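Local coordinates for nitrate transport protein (PDB 3KSX) that probably serves, as the periplasmic alkanesulfonate-binding protein SsuA, to capture sulfonates for uptake by a membrane transporter, and is bound here to the sulfonate buffer MOPS, at residues 127-138 / 155-166; 102-112 / 270-279. All blocks are in the same frame, centred on the assembly; numbering follows the deposited sequence.

Contact 1 of 2, residues 127-138 / 155-166; sequences ADLKGKRIAFQK and LSMRDITPLYLS
F136 and Y164 are paired across the first and last strands of a right-handed beta-alpha-beta unit, in which strand 133-136 runs through helix 141-152 to the parallel edge strand 161-164. Backbone bonds zip the strands together in alternation: T161 N gives to K132 O, I134 N to T161 O, L163 N to I134 O and F136 N to L163 O, all between 2.8 and 2.9 Å. L165 N on F136 O carries the ladder one step on; before its start, a bond from G131 N in the type II turn L129-K132 to D159 O joins the turn to the end of the 3-10 segment 157-159. F136 leaves the strand with CG wedged between its own N and carbonyl carbon (chi1 52°), which lays the ring alongside the neighbouring strand. There CE2 comes 3.5 Å from P162 CB, while CZ meets the M157 methyl CE at 3.7 Å. Y164 turns its edge to the F136 face, offset and almost perpendicular (planes at 82°). On the opposite face of the sheet, L163 CD1 rests on R133 CB. K138 can be followed outward over the tyrosine: CB touches Y164 CD1 at 3.5 Å, CG lies about equally near CD1 and CE1, and CE sits over the face. NZ ends 4.9 Å from the ring centroid as an off-centre cation-pi contact, 26° from the ring normal.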
# COMPACT_ATOMS: atom_id res chain seq x y z
N ALA A 127 -23.35 7.90 2.75
CA ALA A 127 -24.62 7.24 2.54
C ALA A 127 -25.05 7.29 1.11
O ALA A 127 -25.69 6.34 0.60
CB ALA A 127 -25.71 7.83 3.46
N ASP A 128 -24.63 8.35 0.42
CA ASP A 128 -24.96 8.52 -1.00
C ASP A 128 -24.33 7.46 -1.93
O ASP A 128 -24.73 7.31 -3.09
CB ASP A 128 -24.48 9.89 -1.45
CG ASP A 128 -25.32 11.03 -0.94
OD1 ASP A 128 -26.51 10.84 -0.58
OD2 ASP A 128 -24.77 12.16 -0.96
N LEU A 129 -23.34 6.71 -1.45
CA LEU A 129 -22.73 5.57 -2.21
C LEU A 129 -23.62 4.33 -2.33
O LEU A 129 -23.36 3.49 -3.18
CB LEU A 129 -21.38 5.14 -1.60
CG LEU A 129 -20.30 6.24 -1.48
CD1 LEU A 129 -19.13 5.78 -0.66
CD2 LEU A 129 -19.72 6.60 -2.80
N LYS A 130 -24.69 4.22 -1.56
CA LYS A 130 -25.56 3.04 -1.73
C LYS A 130 -25.94 2.96 -3.21
O LYS A 130 -26.41 3.95 -3.85
CB LYS A 130 -26.84 3.13 -0.87
CG LYS A 130 -27.80 1.93 -1.08
CD LYS A 130 -29.10 2.16 -0.28
CE LYS A 130 -30.15 1.04 -0.46
NZ LYS A 130 -30.13 0.33 -1.79
N GLY A 131 -25.76 1.77 -3.77
CA GLY A 131 -26.19 1.50 -5.13
C GLY A 131 -25.31 2.01 -6.24
O GLY A 131 -25.65 1.86 -7.44
N LYS A 132 -24.13 2.51 -5.89
CA LYS A 132 -23.22 3.11 -6.86
C LYS A 132 -22.04 2.17 -7.23
O LYS A 132 -21.70 1.27 -6.47
CB LYS A 132 -22.66 4.41 -6.32
CG LYS A 132 -23.67 5.43 -5.87
CD LYS A 132 -24.44 5.97 -7.00
CE LYS A 132 -25.33 7.04 -6.41
NZ LYS A 132 -26.68 6.93 -6.94
N ARG A 133 -21.44 2.45 -8.38
CA ARG A 133 -20.33 1.69 -8.97
C ARG A 133 -19.07 2.34 -8.46
O ARG A 133 -18.81 3.50 -8.74
CB ARG A 133 -20.38 1.83 -10.47
CG ARG A 133 -21.43 1.01 -11.06
CD ARG A 133 -21.30 1.04 -12.54
NE ARG A 133 -22.24 0.01 -12.96
CZ ARG A 133 -22.17 -0.69 -14.08
NH1 ARG A 133 -21.18 -0.48 -14.96
NH2 ARG A 133 -23.11 -1.61 -14.31
N ILE A 134 -18.33 1.58 -7.66
CA ILE A 134 -17.12 2.07 -7.01
C ILE A 134 -15.90 1.27 -7.48
O ILE A 134 -15.83 0.04 -7.26
CB ILE A 134 -17.27 1.97 -5.51
CG1 ILE A 134 -18.63 2.55 -5.03
CG2 ILE A 134 -16.09 2.61 -4.81
CD1 ILE A 134 -18.71 2.57 -3.50
N ALA A 135 -14.94 1.93 -8.11
CA ALA A 135 -13.68 1.36 -8.61
C ALA A 135 -12.69 1.23 -7.44
O ALA A 135 -12.54 2.17 -6.62
CB ALA A 135 -13.05 2.35 -9.61
N PHE A 136 -11.98 0.12 -7.38
CA PHE A 136 -10.81 -0.01 -6.44
C PHE A 136 -10.04 -1.25 -6.80
O PHE A 136 -10.58 -2.15 -7.45
CB PHE A 136 -11.19 -0.11 -4.92
CG PHE A 136 -12.24 -1.20 -4.60
CD1 PHE A 136 -11.81 -2.44 -4.03
CD2 PHE A 136 -13.59 -1.01 -4.84
CE1 PHE A 136 -12.73 -3.42 -3.72
CE2 PHE A 136 -14.56 -2.02 -4.52
CZ PHE A 136 -14.09 -3.23 -3.99
N GLN A 137 -8.81 -1.32 -6.32
CA GLN A 137 -8.05 -2.56 -6.51
C GLN A 137 -8.49 -3.60 -5.50
O GLN A 137 -8.38 -3.40 -4.30
CB GLN A 137 -6.56 -2.21 -6.36
CG GLN A 137 -5.66 -3.43 -6.28
CD GLN A 137 -5.46 -4.10 -7.62
OE1 GLN A 137 -5.18 -3.47 -8.62
NE2 GLN A 137 -5.53 -5.43 -7.62
N LYS A 138 -8.99 -4.73 -5.99
CA LYS A 138 -9.43 -5.83 -5.12
C LYS A 138 -8.27 -6.28 -4.22
O LYS A 138 -7.16 -6.51 -4.72
CB LYS A 138 -9.88 -7.01 -5.99
CG LYS A 138 -10.45 -8.12 -5.12
CD LYS A 138 -10.66 -9.38 -5.94
CE LYS A 138 -11.95 -10.00 -5.48
NZ LYS A 138 -12.30 -11.24 -6.26
N LEU A 155 -23.62 0.59 5.45
CA LEU A 155 -23.61 -0.02 4.13
C LEU A 155 -22.62 -1.18 4.10
O LEU A 155 -21.64 -1.13 4.81
CB LEU A 155 -23.20 1.02 3.06
CG LEU A 155 -24.24 2.10 2.80
CD1 LEU A 155 -23.65 3.24 1.92
CD2 LEU A 155 -25.45 1.51 2.14
N SER A 156 -22.88 -2.22 3.34
CA SER A 156 -21.83 -3.22 3.24
C SER A 156 -21.33 -3.25 1.82
O SER A 156 -21.86 -2.56 0.93
CB SER A 156 -22.33 -4.62 3.64
OG SER A 156 -23.30 -5.01 2.70
N MET A 157 -20.37 -4.14 1.59
CA MET A 157 -19.85 -4.34 0.27
C MET A 157 -20.97 -4.84 -0.66
O MET A 157 -20.92 -4.61 -1.87
CB MET A 157 -18.64 -5.32 0.27
CG MET A 157 -17.45 -4.76 1.10
SD MET A 157 -16.79 -3.23 0.43
CE MET A 157 -16.52 -3.75 -1.25
N ARG A 158 -21.99 -5.49 -0.13
CA ARG A 158 -23.07 -5.92 -1.03
C ARG A 158 -24.05 -4.80 -1.36
O ARG A 158 -25.00 -5.04 -2.10
CB ARG A 158 -23.80 -7.18 -0.55
CG ARG A 158 -24.32 -7.18 0.89
CD ARG A 158 -24.44 -8.64 1.57
NE ARG A 158 -24.22 -8.56 3.02
CZ ARG A 158 -24.74 -7.61 3.82
NH1 ARG A 158 -25.58 -6.68 3.33
NH2 ARG A 158 -24.42 -7.58 5.13
N ASP A 159 -23.86 -3.60 -0.79
CA ASP A 159 -24.77 -2.48 -1.09
C ASP A 159 -24.24 -1.59 -2.22
O ASP A 159 -24.87 -0.59 -2.60
CB ASP A 159 -25.00 -1.63 0.15
CG ASP A 159 -25.68 -2.38 1.26
OD1 ASP A 159 -26.65 -3.10 0.97
OD2 ASP A 159 -25.27 -2.26 2.44
N ILE A 160 -23.04 -1.92 -2.69
CA ILE A 160 -22.35 -1.09 -3.70
C ILE A 160 -21.96 -2.04 -4.82
O ILE A 160 -21.95 -3.25 -4.60
CB ILE A 160 -21.18 -0.24 -3.15
CG1 ILE A 160 -20.05 -1.10 -2.57
CG2 ILE A 160 -21.63 0.69 -2.00
CD1 ILE A 160 -19.11 -1.64 -3.58
N THR A 161 -21.65 -1.53 -6.00
CA THR A 161 -21.18 -2.37 -7.05
C THR A 161 -19.67 -2.20 -7.30
O THR A 161 -19.29 -1.14 -7.76
CB THR A 161 -21.89 -1.98 -8.28
OG1 THR A 161 -23.24 -2.36 -8.09
CG2 THR A 161 -21.33 -2.63 -9.46
N PRO A 162 -18.82 -3.23 -7.01
CA PRO A 162 -17.35 -2.98 -7.15
C PRO A 162 -16.89 -3.01 -8.62
O PRO A 162 -17.36 -3.81 -9.39
CB PRO A 162 -16.74 -4.13 -6.34
CG PRO A 162 -17.78 -5.31 -6.58
CD PRO A 162 -19.08 -4.55 -6.34
N LEU A 163 -16.03 -2.12 -9.04
CA LEU A 163 -15.33 -2.29 -10.27
C LEU A 163 -13.85 -2.53 -9.87
O LEU A 163 -13.11 -1.61 -9.46
CB LEU A 163 -15.55 -1.06 -11.20
CG LEU A 163 -16.98 -0.57 -11.36
CD1 LEU A 163 -17.05 0.76 -12.07
CD2 LEU A 163 -17.91 -1.59 -12.04
N TYR A 164 -13.45 -3.79 -9.95
CA TYR A 164 -12.11 -4.17 -9.59
C TYR A 164 -11.13 -3.73 -10.65
O TYR A 164 -11.04 -4.39 -11.66
CB TYR A 164 -12.05 -5.68 -9.39
CG TYR A 164 -12.95 -6.18 -8.30
CD1 TYR A 164 -12.88 -5.65 -7.02
CD2 TYR A 164 -13.90 -7.16 -8.55
CE1 TYR A 164 -13.67 -6.15 -6.00
CE2 TYR A 164 -14.73 -7.64 -7.53
CZ TYR A 164 -14.60 -7.13 -6.28
OH TYR A 164 -15.43 -7.60 -5.32
N LEU A 165 -10.42 -2.62 -10.44
CA LEU A 165 -9.53 -2.05 -11.41
C LEU A 165 -8.23 -1.62 -10.77
O LEU A 165 -8.25 -1.07 -9.69
CB LEU A 165 -10.19 -0.84 -12.03
CG LEU A 165 -11.43 -1.15 -12.89
CD1 LEU A 165 -12.11 0.16 -13.23
CD2 LEU A 165 -11.05 -1.92 -14.20
N SER A 166 -7.12 -1.90 -11.46
CA SER A 166 -5.83 -1.30 -11.09
C SER A 166 -5.83 0.21 -11.07
O SER A 166 -6.64 0.84 -11.70
CB SER A 166 -4.71 -1.82 -12.03
OG SER A 166 -4.87 -1.23 -13.30

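Contact 2 of 2, residues 102-112 / 270-279; sequences YVGWVPPTPKA and HRPPASVQPL
W105 and Q277 exchange a pair of backbone hydrogen bonds, the only ones that join the two segments directly: W105 N gives to Q277 O, and Q277 N returns to W105 O at 2.8 Å. One water adds a bridge at the far end, accepting from K111 N and donating to H270 O over 2.6 Å. The apolar contacts run along the same line. L279 is folded against the strand, CD2 on Y102 CB at 3.8 Å and CG on W105 CB, while A274 CB packs on P107 CD. By this single antiparallel bridge the loop between helices 261-269 and 281-296 is fastened along 100-106, an outermost strand of its five-stranded sheet; V103 and G104, both opposite F214, form a classic beta bulge there. Among the flat groups, the W105 indole has CG anti to the backbone N (chi1 165°) and runs beside the Q277 side chain, CE3 lying 3.6 Å from Q277 CG. T109 sets its methyl CG2 over one face of the R271 guanidinium, 3.6 Å from NH1, while its OG1 makes a weak hydrogen bond to the bound MOPS.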
# COMPACT_ATOMS: atom_id res chain seq x y z
N TYR A 102 5.73 -11.87 7.13
CA TYR A 102 5.71 -10.42 7.40
C TYR A 102 7.02 -10.15 8.07
O TYR A 102 7.25 -10.72 9.12
CB TYR A 102 4.59 -10.12 8.40
CG TYR A 102 3.19 -10.33 7.89
CD1 TYR A 102 2.62 -11.62 7.83
CD2 TYR A 102 2.42 -9.25 7.50
CE1 TYR A 102 1.24 -11.83 7.40
CE2 TYR A 102 1.09 -9.41 7.08
CZ TYR A 102 0.52 -10.69 6.99
OH TYR A 102 -0.83 -10.84 6.59
N VAL A 103 7.86 -9.24 7.56
CA VAL A 103 9.21 -9.08 8.10
C VAL A 103 9.38 -7.60 8.57
O VAL A 103 10.39 -7.20 9.18
CB VAL A 103 10.31 -9.51 7.04
CG1 VAL A 103 10.09 -11.00 6.62
CG2 VAL A 103 10.23 -8.53 5.75
N GLY A 104 8.41 -6.77 8.27
CA GLY A 104 8.50 -5.39 8.67
C GLY A 104 7.17 -4.68 8.58
O GLY A 104 6.26 -5.14 7.86
N TRP A 105 7.03 -3.61 9.36
CA TRP A 105 5.72 -2.90 9.47
C TRP A 105 5.88 -1.42 9.19
O TRP A 105 6.87 -0.83 9.67
CB TRP A 105 5.06 -3.16 10.84
CG TRP A 105 3.91 -2.20 11.17
CD1 TRP A 105 2.73 -2.09 10.54
CD2 TRP A 105 3.93 -1.14 12.15
NE1 TRP A 105 1.94 -1.09 11.11
CE2 TRP A 105 2.67 -0.48 12.08
CE3 TRP A 105 4.87 -0.72 13.08
CZ2 TRP A 105 2.34 0.61 12.92
CZ3 TRP A 105 4.59 0.39 13.85
CH2 TRP A 105 3.31 1.04 13.78
N VAL A 106 4.93 -0.86 8.42
CA VAL A 106 4.98 0.49 7.91
C VAL A 106 3.76 1.16 8.56
O VAL A 106 2.62 0.74 8.34
CB VAL A 106 4.72 0.50 6.35
CG1 VAL A 106 4.72 1.94 5.87
CG2 VAL A 106 5.81 -0.32 5.57
N PRO A 107 3.97 2.16 9.42
CA PRO A 107 2.80 2.76 10.04
C PRO A 107 1.79 3.42 9.05
O PRO A 107 2.11 3.73 7.89
CB PRO A 107 3.41 3.77 10.96
CG PRO A 107 4.82 3.10 11.26
CD PRO A 107 5.19 2.84 9.88
N PRO A 108 0.54 3.56 9.49
CA PRO A 108 -0.43 3.93 8.47
C PRO A 108 -0.40 5.42 8.09
O PRO A 108 0.16 6.27 8.81
CB PRO A 108 -1.80 3.63 9.16
CG PRO A 108 -1.48 3.87 10.63
CD PRO A 108 -0.09 3.28 10.78
N THR A 109 -0.98 5.73 6.95
CA THR A 109 -1.07 7.12 6.44
C THR A 109 -2.51 7.41 6.07
O THR A 109 -2.90 7.38 4.88
CB THR A 109 -0.09 7.33 5.22
OG1 THR A 109 -0.34 6.36 4.25
CG2 THR A 109 1.31 7.10 5.63
N PRO A 110 -3.38 7.62 7.10
CA PRO A 110 -4.78 7.53 6.87
C PRO A 110 -5.29 8.68 5.99
O PRO A 110 -6.29 8.54 5.30
CB PRO A 110 -5.38 7.65 8.28
CG PRO A 110 -4.21 8.33 9.17
CD PRO A 110 -3.04 7.70 8.54
N LYS A 111 -4.64 9.83 6.02
CA LYS A 111 -5.07 10.93 5.17
C LYS A 111 -4.84 10.64 3.70
O LYS A 111 -5.51 11.23 2.82
CB LYS A 111 -4.28 12.19 5.58
CG LYS A 111 -4.71 12.76 6.93
CD LYS A 111 -3.60 13.74 7.41
CE LYS A 111 -4.12 14.62 8.54
NZ LYS A 111 -4.40 15.96 7.99
N ALA A 112 -3.91 9.74 3.42
CA ALA A 112 -3.52 9.41 2.09
C ALA A 112 -4.39 8.26 1.53
O ALA A 112 -4.11 7.79 0.44
CB ALA A 112 -2.06 9.08 2.02
N HIS A 270 0.22 14.92 3.62
CA HIS A 270 -0.69 13.84 4.08
C HIS A 270 -0.06 12.71 4.87
O HIS A 270 -0.78 11.81 5.31
CB HIS A 270 -1.39 13.17 2.91
CG HIS A 270 -2.22 14.09 2.09
ND1 HIS A 270 -2.39 13.94 0.73
CD2 HIS A 270 -2.88 15.22 2.44
CE1 HIS A 270 -3.16 14.91 0.28
NE2 HIS A 270 -3.47 15.71 1.29
N ARG A 271 1.27 12.70 4.97
CA ARG A 271 1.93 11.58 5.60
C ARG A 271 2.65 12.00 6.85
O ARG A 271 3.59 12.80 6.74
CB ARG A 271 3.02 11.04 4.68
CG ARG A 271 2.55 10.37 3.44
CD ARG A 271 3.76 9.99 2.66
NE ARG A 271 4.64 9.13 3.44
CZ ARG A 271 4.49 7.82 3.50
NH1 ARG A 271 3.49 7.21 2.81
NH2 ARG A 271 5.32 7.10 4.24
N PRO A 272 2.30 11.42 8.02
CA PRO A 272 3.21 11.59 9.20
C PRO A 272 4.45 10.76 8.91
O PRO A 272 4.38 9.95 7.99
CB PRO A 272 2.41 10.96 10.37
CG PRO A 272 1.42 9.97 9.71
CD PRO A 272 1.21 10.43 8.26
N PRO A 273 5.57 10.91 9.67
CA PRO A 273 6.62 9.84 9.51
C PRO A 273 6.07 8.40 9.55
O PRO A 273 5.07 8.13 10.28
CB PRO A 273 7.56 10.10 10.68
CG PRO A 273 7.49 11.63 10.83
CD PRO A 273 6.04 12.03 10.51
N ALA A 274 6.67 7.50 8.75
CA ALA A 274 6.21 6.09 8.62
C ALA A 274 7.32 5.11 8.21
O ALA A 274 7.25 4.49 7.13
CB ALA A 274 4.99 5.95 7.66
N SER A 275 8.34 4.98 9.06
CA SER A 275 9.50 4.13 8.79
C SER A 275 9.18 2.64 9.01
O SER A 275 8.41 2.27 9.92
CB SER A 275 10.67 4.59 9.68
OG SER A 275 10.24 4.67 11.02
N VAL A 276 9.75 1.77 8.20
CA VAL A 276 9.56 0.34 8.40
C VAL A 276 10.25 -0.06 9.70
O VAL A 276 11.36 0.36 9.95
CB VAL A 276 9.97 -0.51 7.18
CG1 VAL A 276 11.42 -0.34 6.85
CG2 VAL A 276 9.63 -2.01 7.44
N GLN A 277 9.53 -0.76 10.57
CA GLN A 277 10.11 -1.32 11.82
C GLN A 277 9.50 -2.68 12.10
O GLN A 277 8.58 -3.15 11.33
CB GLN A 277 9.79 -0.40 12.94
CG GLN A 277 8.38 0.17 12.80
CD GLN A 277 8.20 1.42 13.64
OE1 GLN A 277 8.32 2.55 13.14
NE2 GLN A 277 7.88 1.22 14.90
N PRO A 278 9.94 -3.31 13.19
CA PRO A 278 9.47 -4.62 13.50
C PRO A 278 8.01 -4.57 13.86
O PRO A 278 7.48 -3.55 14.29
CB PRO A 278 10.25 -5.00 14.75
CG PRO A 278 11.50 -4.21 14.69
CD PRO A 278 11.01 -2.90 14.13
N LEU A 279 7.34 -5.66 13.60
CA LEU A 279 5.93 -5.81 13.97
C LEU A 279 5.80 -5.90 15.48
O LEU A 279 6.54 -6.63 16.18
CB LEU A 279 5.26 -7.05 13.28
CG LEU A 279 4.95 -6.88 11.75
CD1 LEU A 279 6.14 -7.12 10.82
CD2 LEU A 279 3.86 -7.88 11.39
O HOH W 1 -1.92 10.52 7.20

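How the contacts relate
From the N terminus the chain first builds most of the five-stranded sheet that ends in strand 100-106, then passes through 107-112 into the second sheet. Contact 1 closes a short loop there: 16 residues, mostly helix 141-152, separate its segments. The chain goes on through that sheet, returns by strand 212-217 to the first, and runs through a series of helices before 270-279 meets 102-112. Contact 2 thus closes a loop of 157 residues, with contact 1 nested wholly inside it. The two do not touch; their centres are 26 Å apart, on opposite sides of the chain's centre. Contact 1 joins neighbouring strands at the rim of one sheet, whereas contact 2 ties a late interhelical loop to the edge of the other.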